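Local atomic coordinates of glutamate--tRNA ligase (Methanothermobacter thermautotrophicus, PDB entry 3AII), a protein that catalyses the ATP-dependent attachment of glutamate to tRNA, as a non-discriminating glutamyl-tRNA synthetase of class I, probably by way of a Glu-AMP intermediate. Residues A[106-111]-A[345-350]; A[146-151]-A[261-266]; A[426-431]-A[436-441]; A[518-523]-A[544-549]. One frame throughout, in Å; residues are numbered along the deposited sequence.

Contact 1 (A[106-111]-A[345-350]); sequences SGPLHI and SGWDDP
Pro-108 sets the CD-CG edge of its ring over one face of the Trp-347 indole, a compact example of how proline and an aromatic can join two loops through a CH-pi contact. Pro-108 CD stands 3.3 Å from the centroid of the six-membered ring of Trp-347, only 10° off the ring normal, and Pro-108 CG comes within 3.5 Å of Trp-347 CD2, where the two rings are fused. A chi1 of -76° sets the indole beside its own backbone N and swings it across to the proline. Beyond this tight centre the fit slackens. Gly-107 CA stays 4.1 Å from Trp-347 CZ2, and Ser-106 O lies 4.4 Å from Trp-347 CH2, both oblique to the ring. The solvent side begins at Ser-345, just ahead of the type I turn from Gly-346 to Asp-349, where Ser-345 N bonds to Asp-349 OD2 on its anti lone pair (2.9 Å). Pro-108 belongs to the predicted HIGH motif, the ATP-binding signature of class I synthetases, while Trp-347 NE1 is hydrogen-bonded to Glu-146. With that polar edge engaged elsewhere, what joins these two loops here is probably dispersion and fit of shape, with no charge involved.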
loop_
_atom_site.group_PDB
_atom_site.type_symbol
_atom_site.label_atom_id
_atom_site.label_comp_id
_atom_site.label_asym_id
_atom_site.label_seq_id
_atom_site.Cartn_x
_atom_site.Cartn_y
_atom_site.Cartn_z
ATOM N N SER A 106 1.362 12.599 -1.283
ATOM C CA SER A 106 1.586 12.482 -2.726
ATOM C C SER A 106 0.563 11.557 -3.398
ATOM O O SER A 106 0.500 11.454 -4.628
ATOM C CB SER A 106 3.004 11.992 -2.991
ATOM O OG SER A 106 3.233 10.755 -2.343
ATOM N N GLY A 107 -0.236 10.886 -2.576
ATOM C CA GLY A 107 -1.293 9.992 -3.036
ATOM C C GLY A 107 -1.683 9.117 -1.860
ATOM O O GLY A 107 -1.240 9.361 -0.746
ATOM N N PRO A 108 -2.507 8.086 -2.093
ATOM C CA PRO A 108 -2.916 7.197 -0.998
ATOM C C PRO A 108 -1.792 6.240 -0.608
ATOM O O PRO A 108 -0.766 6.205 -1.292
ATOM C CB PRO A 108 -4.089 6.431 -1.602
ATOM C CG PRO A 108 -3.733 6.332 -3.048
ATOM C CD PRO A 108 -3.053 7.652 -3.388
ATOM N N LEU A 109 -1.978 5.472 0.465
ATOM C CA LEU A 109 -0.913 4.599 0.971
ATOM C C LEU A 109 -0.632 3.355 0.121
ATOM O O LEU A 109 -1.533 2.772 -0.486
ATOM C CB LEU A 109 -1.225 4.163 2.401
ATOM C CG LEU A 109 -1.481 5.274 3.415
ATOM C CD1 LEU A 109 -1.619 4.676 4.804
ATOM C CD2 LEU A 109 -0.343 6.311 3.373
ATOM N N HIS A 110 0.632 2.949 0.091
ATOM C CA HIS A 110 1.009 1.689 -0.538
ATOM C C HIS A 110 1.578 0.724 0.498
ATOM O O HIS A 110 1.583 1.007 1.689
ATOM C CB HIS A 110 1.973 1.911 -1.711
ATOM C CG HIS A 110 3.178 2.727 -1.366
ATOM N ND1 HIS A 110 4.198 2.250 -0.572
ATOM C CD2 HIS A 110 3.532 3.986 -1.718
ATOM C CE1 HIS A 110 5.126 3.182 -0.444
ATOM N NE2 HIS A 110 4.745 4.246 -1.129
ATOM N N ILE A 111 2.013 -0.453 0.057
ATOM C CA ILE A 111 2.495 -1.469 0.992
ATOM C C ILE A 111 3.657 -1.023 1.874
ATOM O O ILE A 111 3.722 -1.370 3.058
ATOM C CB ILE A 111 2.852 -2.792 0.254
ATOM C CG1 ILE A 111 1.591 -3.609 0.016
ATOM C CG2 ILE A 111 3.826 -3.619 1.076
ATOM C CD1 ILE A 111 1.017 -4.200 1.283
ATOM N N SER A 345 -6.973 3.096 -14.241
ATOM C CA SER A 345 -8.369 3.501 -14.115
ATOM C C SER A 345 -8.578 4.383 -12.896
ATOM O O SER A 345 -9.584 5.092 -12.788
ATOM C CB SER A 345 -9.269 2.268 -14.022
ATOM O OG SER A 345 -8.808 1.382 -13.014
ATOM N N GLY A 346 -7.619 4.334 -11.978
ATOM C CA GLY A 346 -7.731 5.036 -10.716
ATOM C C GLY A 346 -6.737 4.480 -9.719
ATOM O O GLY A 346 -5.900 3.643 -10.060
ATOM N N TRP A 347 -6.826 4.946 -8.479
ATOM C CA TRP A 347 -5.896 4.510 -7.455
ATOM C C TRP A 347 -6.113 3.041 -7.103
ATOM O O TRP A 347 -5.243 2.403 -6.498
ATOM C CB TRP A 347 -6.035 5.388 -6.218
ATOM C CG TRP A 347 -5.403 6.746 -6.384
ATOM C CD1 TRP A 347 -6.045 7.946 -6.456
ATOM C CD2 TRP A 347 -4.004 7.025 -6.513
ATOM N NE1 TRP A 347 -5.124 8.965 -6.607
ATOM C CE2 TRP A 347 -3.866 8.422 -6.644
ATOM C CE3 TRP A 347 -2.854 6.229 -6.517
ATOM C CZ2 TRP A 347 -2.622 9.041 -6.783
ATOM C CZ3 TRP A 347 -1.618 6.843 -6.655
ATOM C CH2 TRP A 347 -1.514 8.237 -6.786
ATOM N N ASP A 348 -7.273 2.509 -7.479
ATOM C CA ASP A 348 -7.573 1.099 -7.221
ATOM C C ASP A 348 -7.425 0.207 -8.465
ATOM O O ASP A 348 -8.011 -0.881 -8.551
ATOM C CB ASP A 348 -8.953 0.944 -6.575
ATOM C CG ASP A 348 -10.066 1.487 -7.440
ATOM O OD1 ASP A 348 -9.769 2.068 -8.500
ATOM O OD2 ASP A 348 -11.242 1.333 -7.055
ATOM N N ASP A 349 -6.630 0.662 -9.427
ATOM C CA ASP A 349 -6.301 -0.154 -10.597
ATOM C C ASP A 349 -5.430 -1.310 -10.119
ATOM O O ASP A 349 -4.495 -1.094 -9.359
ATOM C CB ASP A 349 -5.552 0.702 -11.628
ATOM C CG ASP A 349 -5.292 -0.037 -12.942
ATOM O OD1 ASP A 349 -4.551 -1.047 -12.935
ATOM O OD2 ASP A 349 -5.818 0.405 -13.987
ATOM N N PRO A 350 -5.747 -2.556 -10.539
ATOM C CA PRO A 350 -5.072 -3.726 -9.959
ATOM C C PRO A 350 -3.578 -3.784 -10.259
ATOM O O PRO A 350 -2.840 -4.507 -9.597
ATOM C CB PRO A 350 -5.813 -4.912 -10.591
ATOM C CG PRO A 350 -6.427 -4.364 -11.824
ATOM C CD PRO A 350 -6.779 -2.944 -11.513
#

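Contact 2 (A[146-151]-A[261-266]); sequences EAYDMI and HPRTGT
Tyr-148, early in helix 147-158, reaches Arg-263 and His-261 in the loop connecting strands 252-256 and 270-272 of a four-stranded antiparallel sheet, both segments lying in the class I catalytic region. It illustrates how a single aromatic can tie a helix to a connection between strands. The phenol meets the aliphatic part of the arginine: Arg-263 CD lies 3.4 Å from Tyr-148 CZ and obliquely to the ring, and Arg-263 CG follows at 3.7 Å from Tyr-148 CZ. After these methylenes the arginine chain bends at chi3 (99°) and carries its charge off the ring, toward a salt bridge with Asp-170 and a hydrogen bond with Ser-169. Any cation-pi attraction is therefore weak at most, with Arg-263 CZ 5.9 Å from the centroid of the Tyr-148 ring and the two planes 50° apart. Tyr-148 OH bonds to Asp-137 OD2 and also nears the edge of the imidazole, 3.5 Å from His-261 CE1. Putting a leucine in place of Tyr-148 would probably deprive Asp-137 of its hydroxyl partner and open a gap beside the arginine methylenes. A chi1 of -166° turns the His-261 imidazole so that CE1 faces the phenol oxygen, with NE2 bonded to Asp-137 O. Turned to its own loop, ND1 accepts the backbone N-H of Arg-263 at 3.0 Å between Arg-263 N and His-261 ND1, nearly in the ring plane.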
loop_
_atom_site.group_PDB
_atom_site.type_symbol
_atom_site.label_atom_id
_atom_site.label_comp_id
_atom_site.label_asym_id
_atom_site.label_seq_id
_atom_site.Cartn_x
_atom_site.Cartn_y
_atom_site.Cartn_z
ATOM N N GLU A 146 -6.378 15.108 -2.873
ATOM C CA GLU A 146 -7.258 14.020 -2.464
ATOM C C GLU A 146 -6.657 13.172 -1.334
ATOM O O GLU A 146 -7.381 12.515 -0.582
ATOM C CB GLU A 146 -7.625 13.148 -3.675
ATOM C CG GLU A 146 -6.422 12.479 -4.330
ATOM C CD GLU A 146 -6.697 12.001 -5.746
ATOM O OE1 GLU A 146 -7.865 12.070 -6.187
ATOM O OE2 GLU A 146 -5.735 11.562 -6.420
ATOM N N ALA A 147 -5.333 13.200 -1.206
ATOM C CA ALA A 147 -4.652 12.360 -0.228
ATOM C C ALA A 147 -4.964 12.700 1.225
ATOM O O ALA A 147 -4.854 11.843 2.101
ATOM C CB ALA A 147 -3.139 12.383 -0.463
ATOM N N TYR A 148 -5.319 13.950 1.508
ATOM C CA TYR A 148 -5.601 14.319 2.887
ATOM C C TYR A 148 -6.719 13.463 3.467
ATOM O O TYR A 148 -6.683 13.089 4.639
ATOM C CB TYR A 148 -5.974 15.797 3.010
ATOM C CG TYR A 148 -4.821 16.732 2.714
ATOM C CD1 TYR A 148 -3.840 16.976 3.665
ATOM C CD2 TYR A 148 -4.712 17.353 1.481
ATOM C CE1 TYR A 148 -2.784 17.832 3.396
ATOM C CE2 TYR A 148 -3.668 18.202 1.200
ATOM C CZ TYR A 148 -2.706 18.438 2.154
ATOM O OH TYR A 148 -1.669 19.293 1.857
ATOM N N ASP A 149 -7.721 13.177 2.650
ATOM C CA ASP A 149 -8.813 12.318 3.103
ATOM C C ASP A 149 -8.522 10.835 2.893
ATOM O O ASP A 149 -8.985 9.995 3.668
ATOM C CB ASP A 149 -10.120 12.698 2.414
ATOM C CG ASP A 149 -10.666 14.034 2.894
ATOM O OD1 ASP A 149 -10.411 14.409 4.062
ATOM O OD2 ASP A 149 -11.352 14.707 2.097
ATOM N N MET A 150 -7.760 10.510 1.853
ATOM C CA MET A 150 -7.509 9.104 1.526
ATOM C C MET A 150 -6.632 8.409 2.565
ATOM O O MET A 150 -6.870 7.250 2.926
ATOM C CB MET A 150 -6.897 8.939 0.129
ATOM C CG MET A 150 -7.827 9.291 -1.016
ATOM S SD MET A 150 -7.076 8.872 -2.603
ATOM C CE MET A 150 -5.518 9.745 -2.496
ATOM N N ILE A 151 -5.618 9.120 3.047
ATOM C CA ILE A 151 -4.679 8.537 3.990
ATOM C C ILE A 151 -5.329 8.060 5.292
ATOM O O ILE A 151 -5.111 6.935 5.712
ATOM C CB ILE A 151 -3.483 9.485 4.232
ATOM C CG1 ILE A 151 -2.567 9.453 3.000
ATOM C CG2 ILE A 151 -2.720 9.075 5.495
ATOM C CD1 ILE A 151 -1.466 10.516 3.014
ATOM N N HIS A 261 0.320 26.176 -3.115
ATOM C CA HIS A 261 0.083 24.987 -2.311
ATOM C C HIS A 261 -1.415 24.717 -2.339
ATOM O O HIS A 261 -2.204 25.651 -2.243
ATOM C CB HIS A 261 0.537 25.249 -0.873
ATOM C CG HIS A 261 0.646 24.014 -0.028
ATOM N ND1 HIS A 261 -0.454 23.365 0.488
ATOM C CD2 HIS A 261 1.729 23.332 0.416
ATOM C CE1 HIS A 261 -0.056 22.322 1.194
ATOM N NE2 HIS A 261 1.266 22.283 1.176
ATOM N N PRO A 262 -1.810 23.447 -2.451
ATOM C CA PRO A 262 -3.243 23.152 -2.574
ATOM C C PRO A 262 -4.056 23.469 -1.323
ATOM O O PRO A 262 -5.253 23.734 -1.438
ATOM C CB PRO A 262 -3.267 21.651 -2.889
ATOM C CG PRO A 262 -1.949 21.389 -3.520
ATOM C CD PRO A 262 -0.987 22.275 -2.783
ATOM N N ARG A 263 -3.427 23.445 -0.153
ATOM C CA ARG A 263 -4.096 23.876 1.079
ATOM C C ARG A 263 -3.985 25.366 1.359
ATOM O O ARG A 263 -4.985 26.042 1.597
ATOM C CB ARG A 263 -3.558 23.116 2.298
ATOM C CG ARG A 263 -4.251 21.809 2.571
ATOM C CD ARG A 263 -3.768 21.162 3.863
ATOM N NE ARG A 263 -4.667 21.392 4.995
ATOM C CZ ARG A 263 -4.419 22.210 6.015
ATOM N NH1 ARG A 263 -3.286 22.903 6.082
ATOM N NH2 ARG A 263 -5.316 22.321 6.990
ATOM N N THR A 264 -2.761 25.873 1.359
ATOM C CA THR A 264 -2.495 27.231 1.809
ATOM C C THR A 264 -2.359 28.233 0.662
ATOM O O THR A 264 -2.079 29.404 0.889
ATOM C CB THR A 264 -1.222 27.283 2.671
ATOM O OG1 THR A 264 -0.110 26.813 1.899
ATOM C CG2 THR A 264 -1.380 26.395 3.900
ATOM N N GLY A 265 -2.552 27.768 -0.568
ATOM C CA GLY A 265 -2.529 28.664 -1.715
ATOM C C GLY A 265 -1.183 29.326 -1.938
ATOM O O GLY A 265 -0.165 28.645 -2.031
ATOM N N THR A 266 -1.176 30.656 -2.017
ATOM C CA THR A 266 0.062 31.405 -2.213
ATOM C C THR A 266 0.448 32.197 -0.968
ATOM O O THR A 266 1.236 33.141 -1.031
ATOM C CB THR A 266 -0.035 32.364 -3.416
ATOM O OG1 THR A 266 -1.139 33.255 -3.224
ATOM C CG2 THR A 266 -0.230 31.584 -4.712
#

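Contact 3 (A[426-431]-A[436-441]); sequences RPLHPD and GNRVLE
Arg-426 and Arg-438 form the hydrogen-bonded pair at the turn end of an antiparallel beta hairpin, a worked case of backbone and side-chain donors sharing out the acceptors. Arg-426 N gives to Arg-438 O at 3.0 Å, and Arg-438 N returns a bond to Arg-426 O at 2.8 Å, less straight at 134°. Past the non-hydrogen-bonded pair of Pro-427 and Asn-437, Leu-428 N meets Gly-436 O at 3.0 Å, in the carbonyl plane. A water that accepts from His-429 N at 2.9 Å also lies 2.8 Å from Gly-436 O. Pro-427 O takes Arg-438 NH2 at 3.1 Å, the donor standing 43° above the carbonyl plane, and a second bond from Arg-403. Asn-437 OD1 packs 3.1 Å from Pro-427 CA, while its ND2 is held by Glu-425. The two arginine side chains run alongside each other with guanidinium planes 81° apart, Arg-426 NE 3.9 Å from Arg-438 NH2. The like charges are probably offset by acids: Glu-532 bridges to both, Asp-462 to Arg-426 and Glu-517 to Arg-438. Within the anticodon-binding region the hairpin of strands 422-427 and 437-442 lies against strand 402-408, with Leu-428 on Arg-402 and Tyr-404, and Arg-438 in a cation-pi contact with Phe-405.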
loop_
_atom_site.group_PDB
_atom_site.type_symbol
_atom_site.label_atom_id
_atom_site.label_comp_id
_atom_site.label_asym_id
_atom_site.label_seq_id
_atom_site.Cartn_x
_atom_site.Cartn_y
_atom_site.Cartn_z
ATOM N N ARG A 426 -22.794 -30.041 -4.152
ATOM C CA ARG A 426 -21.437 -29.749 -3.738
ATOM C C ARG A 426 -21.456 -28.623 -2.701
ATOM O O ARG A 426 -22.088 -27.585 -2.917
ATOM C CB ARG A 426 -20.582 -29.365 -4.953
ATOM C CG ARG A 426 -19.133 -29.003 -4.607
ATOM C CD ARG A 426 -18.271 -28.963 -5.882
ATOM N NE ARG A 426 -16.864 -28.691 -5.590
ATOM C CZ ARG A 426 -15.974 -29.609 -5.216
ATOM N NH1 ARG A 426 -14.716 -29.254 -4.978
ATOM N NH2 ARG A 426 -16.335 -30.873 -5.070
ATOM N N PRO A 427 -20.785 -28.818 -1.555
ATOM C CA PRO A 427 -20.804 -27.762 -0.540
ATOM C C PRO A 427 -20.310 -26.408 -1.019
ATOM O O PRO A 427 -19.330 -26.280 -1.773
ATOM C CB PRO A 427 -19.840 -28.288 0.533
ATOM C CG PRO A 427 -19.945 -29.783 0.384
ATOM C CD PRO A 427 -20.059 -30.011 -1.088
ATOM N N LEU A 428 -20.991 -25.370 -0.561
ATOM C CA LEU A 428 -20.455 -24.030 -0.701
ATOM C C LEU A 428 -19.139 -23.867 0.060
ATOM O O LEU A 428 -18.264 -23.128 -0.369
ATOM C CB LEU A 428 -21.492 -22.999 -0.255
ATOM C CG LEU A 428 -22.544 -22.799 -1.355
ATOM C CD1 LEU A 428 -23.905 -22.439 -0.734
ATOM C CD2 LEU A 428 -22.100 -21.681 -2.298
ATOM N N HIS A 429 -19.005 -24.548 1.193
ATOM C CA HIS A 429 -17.717 -24.603 1.878
ATOM C C HIS A 429 -17.673 -25.839 2.768
ATOM O O HIS A 429 -18.514 -25.987 3.643
ATOM C CB HIS A 429 -17.470 -23.356 2.722
ATOM C CG HIS A 429 -16.044 -23.214 3.124
ATOM N ND1 HIS A 429 -15.438 -24.081 4.007
ATOM C CD2 HIS A 429 -15.084 -22.347 2.723
ATOM C CE1 HIS A 429 -14.171 -23.738 4.153
ATOM N NE2 HIS A 429 -13.932 -22.689 3.387
ATOM N N PRO A 430 -16.693 -26.728 2.541
ATOM C CA PRO A 430 -16.667 -28.014 3.254
ATOM C C PRO A 430 -16.613 -27.879 4.782
ATOM O O PRO A 430 -17.051 -28.799 5.480
ATOM C CB PRO A 430 -15.396 -28.696 2.722
ATOM C CG PRO A 430 -14.591 -27.600 2.084
ATOM C CD PRO A 430 -15.594 -26.612 1.566
ATOM N N ASP A 431 -16.113 -26.761 5.290
ATOM C CA ASP A 431 -16.025 -26.560 6.740
ATOM C C ASP A 431 -17.237 -25.850 7.332
ATOM O O ASP A 431 -17.331 -25.673 8.549
ATOM C CB ASP A 431 -14.762 -25.780 7.093
ATOM C CG ASP A 431 -13.504 -26.505 6.680
ATOM O OD1 ASP A 431 -13.528 -27.756 6.643
ATOM O OD2 ASP A 431 -12.500 -25.821 6.390
ATOM N N GLY A 436 -24.770 -24.695 3.485
ATOM C CA GLY A 436 -25.386 -25.678 2.611
ATOM C C GLY A 436 -24.662 -26.000 1.317
ATOM O O GLY A 436 -23.478 -25.668 1.148
ATOM N N ASN A 437 -25.381 -26.660 0.416
ATOM C CA ASN A 437 -24.771 -27.179 -0.810
ATOM C C ASN A 437 -25.339 -26.504 -2.043
ATOM O O ASN A 437 -26.545 -26.265 -2.120
ATOM C CB ASN A 437 -25.020 -28.677 -0.935
ATOM C CG ASN A 437 -24.303 -29.482 0.126
ATOM O OD1 ASN A 437 -23.364 -29.009 0.739
ATOM N ND2 ASN A 437 -24.753 -30.722 0.339
ATOM N N ARG A 438 -24.477 -26.220 -3.019
ATOM C CA ARG A 438 -24.978 -25.899 -4.359
ATOM C C ARG A 438 -25.578 -27.144 -4.997
ATOM O O ARG A 438 -25.127 -28.263 -4.746
ATOM C CB ARG A 438 -23.849 -25.380 -5.258
ATOM C CG ARG A 438 -23.082 -24.193 -4.729
ATOM C CD ARG A 438 -21.613 -24.538 -4.499
ATOM N NE ARG A 438 -20.914 -24.750 -5.773
ATOM C CZ ARG A 438 -19.666 -25.190 -5.861
ATOM N NH1 ARG A 438 -19.089 -25.312 -7.049
ATOM N NH2 ARG A 438 -19.001 -25.515 -4.761
ATOM N N VAL A 439 -26.605 -26.951 -5.821
ATOM C CA VAL A 439 -27.220 -28.034 -6.569
ATOM C C VAL A 439 -27.091 -27.684 -8.020
ATOM O O VAL A 439 -27.587 -26.648 -8.471
ATOM C CB VAL A 439 -28.702 -28.215 -6.207
ATOM C CG1 VAL A 439 -29.301 -29.395 -6.964
ATOM C CG2 VAL A 439 -28.822 -28.417 -4.697
ATOM N N LEU A 440 -26.387 -28.539 -8.741
ATOM C CA LEU A 440 -26.136 -28.330 -10.160
ATOM C C LEU A 440 -26.855 -29.410 -10.936
ATOM O O LEU A 440 -26.679 -30.597 -10.664
ATOM C CB LEU A 440 -24.646 -28.428 -10.450
ATOM C CG LEU A 440 -23.773 -27.400 -9.730
ATOM C CD1 LEU A 440 -22.331 -27.492 -10.172
ATOM C CD2 LEU A 440 -24.301 -26.018 -10.005
ATOM N N GLU A 441 -27.665 -28.994 -11.899
ATOM C CA GLU A 441 -28.459 -29.930 -12.666
ATOM C C GLU A 441 -27.813 -30.182 -14.031
ATOM O O GLU A 441 -27.868 -29.333 -14.922
ATOM C CB GLU A 441 -29.881 -29.398 -12.845
ATOM C CG GLU A 441 -30.609 -29.075 -11.547
ATOM C CD GLU A 441 -31.225 -30.290 -10.878
ATOM O OE1 GLU A 441 -31.013 -31.436 -11.364
ATOM O OE2 GLU A 441 -31.938 -30.090 -9.862
HETATM O O HOH W 1 -21.219 -25.617 2.735
#

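Contact 4 (A[518-523]-A[544-549]); sequences ADASEL and PGMVFY
Ala-520 and Ser-521 sit on a 3-10 segment, 518-522, that faces the start of strand 546-552, where Met-546 receives them; the nearest alpha carbons, Ser-521 CA and Met-546 CA, are 8.2 Å apart. In this tight 3-10 turn the N-H groups of Ser-521, Glu-522 and Leu-523 bond to the carbonyl three residues back, as between Leu-523 N and Ala-520 O at 2.9 Å. Ala-518 O is gripped twice, by Ser-521 N and by Ser-521 OG, the hydroxyl at 2.8 Å from Ala-518 O. On the other segment Gly-545, with positive phi, follows a proline with a cis peptide bond and leads into the strand. The contact lays the 3-10 turn against the anticodon-binding beta barrel of this family, in which strand 546-552 pairs with strands 500-505 and 535-541. From that strand Met-546 bends at chi3 (-99°), and its thioether end rests on the 3-10 turn: SD lies 3.7 Å from Ala-520 O, and CE lies 4.0 Å from Ala-520 CB. Shortened to an alanine, Met-546 would probably leave a gap between the 3-10 turn and Leu-500 and Leu-539, which it also touches. Two residues on, Phe-548 crosses Leu-523 at about a right angle, and Leu-523 CD1 approaches the edge of the phenyl ring, 4.1 Å from Phe-548 CZ.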
loop_
_atom_site.group_PDB
_atom_site.type_symbol
_atom_site.label_atom_id
_atom_site.label_comp_id
_atom_site.label_asym_id
_atom_site.label_seq_id
_atom_site.Cartn_x
_atom_site.Cartn_y
_atom_site.Cartn_z
ATOM N N ALA A 518 -25.244 -20.780 -11.449
ATOM C CA ALA A 518 -26.414 -19.994 -11.055
ATOM C C ALA A 518 -26.369 -19.422 -9.648
ATOM O O ALA A 518 -26.792 -18.286 -9.421
ATOM C CB ALA A 518 -27.691 -20.830 -11.236
ATOM N N ASP A 519 -25.864 -20.189 -8.686
ATOM C CA ASP A 519 -25.845 -19.716 -7.300
ATOM C C ASP A 519 -25.015 -18.460 -7.035
ATOM O O ASP A 519 -25.235 -17.758 -6.049
ATOM C CB ASP A 519 -25.400 -20.833 -6.358
ATOM C CG ASP A 519 -26.529 -21.766 -5.996
ATOM O OD1 ASP A 519 -27.686 -21.295 -5.892
ATOM O OD2 ASP A 519 -26.258 -22.974 -5.817
ATOM N N ALA A 520 -24.051 -18.178 -7.902
ATOM C CA ALA A 520 -23.242 -16.988 -7.779
ATOM C C ALA A 520 -24.113 -15.734 -7.735
ATOM O O ALA A 520 -23.711 -14.725 -7.183
ATOM C CB ALA A 520 -22.234 -16.916 -8.928
ATOM N N SER A 521 -25.314 -15.812 -8.305
ATOM C CA SER A 521 -26.219 -14.658 -8.296
ATOM C C SER A 521 -26.626 -14.220 -6.888
ATOM O O SER A 521 -27.120 -13.107 -6.702
ATOM C CB SER A 521 -27.469 -14.930 -9.148
ATOM O OG SER A 521 -28.233 -15.993 -8.618
ATOM N N GLU A 522 -26.422 -15.095 -5.901
ATOM C CA GLU A 522 -26.669 -14.751 -4.491
ATOM C C GLU A 522 -25.622 -13.808 -3.876
ATOM O O GLU A 522 -25.830 -13.250 -2.794
ATOM C CB GLU A 522 -26.761 -16.031 -3.644
ATOM C CG GLU A 522 -25.393 -16.659 -3.321
ATOM C CD GLU A 522 -25.511 -18.085 -2.807
ATOM O OE1 GLU A 522 -26.616 -18.482 -2.386
ATOM O OE2 GLU A 522 -24.499 -18.813 -2.823
ATOM N N LEU A 523 -24.488 -13.640 -4.554
ATOM C CA LEU A 523 -23.402 -12.831 -4.018
ATOM C C LEU A 523 -23.716 -11.344 -4.085
ATOM O O LEU A 523 -24.452 -10.889 -4.968
ATOM C CB LEU A 523 -22.112 -13.108 -4.791
ATOM C CG LEU A 523 -21.622 -14.556 -4.707
ATOM C CD1 LEU A 523 -20.589 -14.851 -5.791
ATOM C CD2 LEU A 523 -21.069 -14.822 -3.305
ATOM N N PRO A 544 -26.681 -7.523 -13.947
ATOM C CA PRO A 544 -26.317 -8.514 -14.965
ATOM C C PRO A 544 -24.850 -8.393 -15.355
ATOM O O PRO A 544 -24.352 -7.289 -15.587
ATOM C CB PRO A 544 -27.210 -8.144 -16.157
ATOM C CG PRO A 544 -28.299 -7.295 -15.587
ATOM C CD PRO A 544 -27.678 -6.563 -14.445
ATOM N N GLY A 545 -24.160 -9.524 -15.415
ATOM C CA GLY A 545 -22.754 -9.517 -15.756
ATOM C C GLY A 545 -21.908 -9.193 -14.545
ATOM O O GLY A 545 -21.420 -8.073 -14.390
ATOM N N MET A 546 -21.736 -10.183 -13.678
ATOM C CA MET A 546 -20.870 -10.035 -12.513
ATOM C C MET A 546 -19.423 -9.741 -12.909
ATOM O O MET A 546 -18.873 -10.344 -13.830
ATOM C CB MET A 546 -20.921 -11.317 -11.681
ATOM C CG MET A 546 -22.160 -11.446 -10.842
ATOM S SD MET A 546 -22.224 -13.112 -10.147
ATOM C CE MET A 546 -23.342 -13.912 -11.275
ATOM N N VAL A 547 -18.800 -8.815 -12.196
ATOM C CA VAL A 547 -17.381 -8.552 -12.391
ATOM C C VAL A 547 -16.618 -8.787 -11.090
ATOM O O VAL A 547 -16.910 -8.159 -10.080
ATOM C CB VAL A 547 -17.151 -7.116 -12.861
ATOM C CG1 VAL A 547 -15.673 -6.869 -13.073
ATOM C CG2 VAL A 547 -17.944 -6.863 -14.145
ATOM N N PHE A 548 -15.650 -9.701 -11.131
ATOM C CA PHE A 548 -14.792 -9.991 -9.986
ATOM C C PHE A 548 -13.414 -9.422 -10.237
ATOM O O PHE A 548 -12.984 -9.311 -11.391
ATOM C CB PHE A 548 -14.606 -11.505 -9.820
ATOM C CG PHE A 548 -15.872 -12.252 -9.499
ATOM C CD1 PHE A 548 -16.690 -12.717 -10.514
ATOM C CD2 PHE A 548 -16.226 -12.509 -8.182
ATOM C CE1 PHE A 548 -17.855 -13.422 -10.228
ATOM C CE2 PHE A 548 -17.388 -13.207 -7.882
ATOM C CZ PHE A 548 -18.207 -13.666 -8.908
ATOM N N TYR A 549 -12.717 -9.097 -9.152
ATOM C CA TYR A 549 -11.293 -8.776 -9.189
ATOM C C TYR A 549 -10.475 -9.904 -8.552
ATOM O O TYR A 549 -10.709 -10.290 -7.409
ATOM C CB TYR A 549 -11.019 -7.417 -8.510
ATOM C CG TYR A 549 -11.192 -6.264 -9.468
ATOM C CD1 TYR A 549 -10.116 -5.449 -9.815
ATOM C CD2 TYR A 549 -12.419 -6.018 -10.063
ATOM C CE1 TYR A 549 -10.272 -4.413 -10.724
ATOM C CE2 TYR A 549 -12.587 -4.986 -10.970
ATOM C CZ TYR A 549 -11.503 -4.191 -11.300
ATOM O OH TYR A 549 -11.665 -3.164 -12.209
#

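The four contacts follow the elongated chain from catalytic to anticodon-binding regions. Contact 2 is nested in the loop closed by contact 1, and the two touch: besides the bond shared by Trp-347 and Glu-146, Pro-108 CD packs 3.4 Å from Met-150 CE, placing helix 147-158 beside the predicted HIGH motif. Contacts 3 and 4 form the second pair, with Arg-438 CB 3.5 Å from Asp-519 OD2 and centres about 16 Å apart. A bridge between the halves is the packing of Pro-350 CD on Tyr-549 CE1 at 3.9 Å, linking contacts 1 and 4. Contacts 2 and 3 lie on opposite sides of the chain's centre, their centres about 50 Å apart.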